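Local coordinates for protein Abbfa_003403 (PDB 4ZXH) that probably assembles a peptide product as a four-domain nonribosomal peptide synthetase, with condensation, adenylation, carrier and thioesterase domains in one chain, at residues E59-E62 against A63-D67. Residues are numbered along the deposited sequence; the frame is centred on the assembly and turned at random.
Sequences EILE and AVMHD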
loop_
_atom_site.group_PDB
_atom_site.type_symbol
_atom_site.label_atom_id
_atom_site.label_comp_id
_atom_site.label_asym_id
_atom_site.label_seq_id
_atom_site.Cartn_x
_atom_site.Cartn_y
_atom_site.Cartn_z
ATOM N N GLU A 59 36.734 11.476 33.671
ATOM C CA GLU A 59 36.506 11.020 35.052
ATOM C C GLU A 59 35.011 10.902 35.388
ATOM O O GLU A 59 34.584 9.951 36.048
ATOM C CB GLU A 59 37.161 11.956 36.069
ATOM C CG GLU A 59 38.643 12.175 35.893
ATOM C CD GLU A 59 39.237 13.047 37.005
ATOM O OE1 GLU A 59 38.473 13.472 37.909
ATOM O OE2 GLU A 59 40.461 13.317 36.966
ATOM N N ILE A 60 34.229 11.878 34.941
ATOM C CA ILE A 60 32.810 11.929 35.265
ATOM C C ILE A 60 32.046 10.891 34.444
ATOM O O ILE A 60 31.188 10.187 34.974
ATOM C CB ILE A 60 32.241 13.343 35.023
ATOM C CG1 ILE A 60 32.785 14.308 36.075
ATOM C CG2 ILE A 60 30.721 13.332 35.044
ATOM C CD1 ILE A 60 32.694 15.768 35.674
ATOM N N LEU A 61 32.374 10.796 33.158
ATOM C CA LEU A 61 31.885 9.720 32.301
ATOM C C LEU A 61 32.016 8.343 32.959
ATOM O O LEU A 61 31.040 7.598 33.059
ATOM C CB LEU A 61 32.634 9.714 30.965
ATOM C CG LEU A 61 32.261 8.537 30.057
ATOM C CD1 LEU A 61 30.805 8.596 29.707
ATOM C CD2 LEU A 61 33.112 8.489 28.810
ATOM N N GLU A 62 33.224 8.011 33.401
ATOM C CA GLU A 62 33.491 6.721 34.030
ATOM C C GLU A 62 32.690 6.515 35.306
ATOM O O GLU A 62 32.305 5.389 35.623
ATOM C CB GLU A 62 34.985 6.569 34.330
ATOM C CG GLU A 62 35.799 6.083 33.135
ATOM C CD GLU A 62 37.298 6.046 33.409
ATOM O OE1 GLU A 62 37.758 6.659 34.400
ATOM O OE2 GLU A 62 38.023 5.393 32.633
ATOM N N ALA A 63 32.439 7.600 36.034
ATOM C CA ALA A 63 31.707 7.529 37.302
ATOM C C ALA A 63 30.220 7.308 37.060
ATOM O O ALA A 63 29.563 6.553 37.786
ATOM C CB ALA A 63 31.924 8.786 38.105
ATOM N N VAL A 64 29.700 7.974 36.031
ATOM C CA VAL A 64 28.302 7.853 35.685
ATOM C C VAL A 64 27.993 6.441 35.180
ATOM O O VAL A 64 27.062 5.795 35.677
ATOM C CB VAL A 64 27.890 8.892 34.631
ATOM C CG1 VAL A 64 26.570 8.500 34.022
ATOM C CG2 VAL A 64 27.755 10.252 35.262
ATOM N N MET A 65 28.779 5.967 34.212
ATOM C CA MET A 65 28.629 4.620 33.661
ATOM C C MET A 65 28.621 3.526 34.741
ATOM O O MET A 65 27.902 2.531 34.634
ATOM C CB MET A 65 29.754 4.335 32.658
ATOM C CG MET A 65 29.486 4.749 31.213
ATOM S SD MET A 65 30.815 4.155 30.130
ATOM C CE MET A 65 30.496 2.392 30.242
ATOM N N HIS A 66 29.443 3.715 35.766
ATOM C CA HIS A 66 29.554 2.785 36.888
ATOM C C HIS A 66 28.345 2.843 37.820
ATOM O O HIS A 66 27.898 1.817 38.322
ATOM C CB HIS A 66 30.827 3.088 37.686
ATOM C CG HIS A 66 30.992 2.244 38.909
ATOM N ND1 HIS A 66 30.404 2.559 40.116
ATOM C CD2 HIS A 66 31.681 1.097 39.115
ATOM C CE1 HIS A 66 30.726 1.646 41.015
ATOM N NE2 HIS A 66 31.498 0.746 40.433
ATOM N N ASP A 67 27.828 4.049 38.048
ATOM C CA ASP A 67 26.738 4.255 38.995
ATOM C C ASP A 67 25.346 3.891 38.463
ATOM O O ASP A 67 24.436 3.613 39.250
ATOM C CB ASP A 67 26.723 5.711 39.462
ATOM C CG ASP A 67 27.854 6.036 40.428
ATOM O OD1 ASP A 67 28.529 5.106 40.922
ATOM O OD2 ASP A 67 28.054 7.234 40.710
#
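L61, whose side chain lines the pocket holding the bound phospholipid 1,2-dimyristoyl-sn-glycero-3-phosphocholine, lies one helical turn from M65 in helix 56-67 of the condensation domain. The i to i+4 pattern is explicit: M65 N meets L61 O at 3.0 Å with an almost straight N-H...O angle of 175°, and V64 N reaches I60 O at 2.9 Å. One residue before V64, A63 N binds E59 O at 3.2 Å, while H66 N to E62 O is weak. Two apolar pairs follow the same spacing. L61 CD1 approaches M65 CG at 4.3 Å, and I60 CG2 meets V64 CG2 at the same 4.3 Å. In V64, CG1 stands anti to the backbone N (chi1 164°), which leaves CG2 beside that N and anti to the carbonyl carbon, on the I60 side. At the C-terminal end, H66 ND1 donates to D67 OD1 at 3.3 Å; the acceptor lies in the imidazole plane, whereas the donor meets the carboxylate on its anti side, 30° out of plane. D67 OD2 forms a salt bridge with R165, tying the helix end to helix 152-165, on which V64 also packs through V162. L61 and M65 instead touch W127 of strand 127-135.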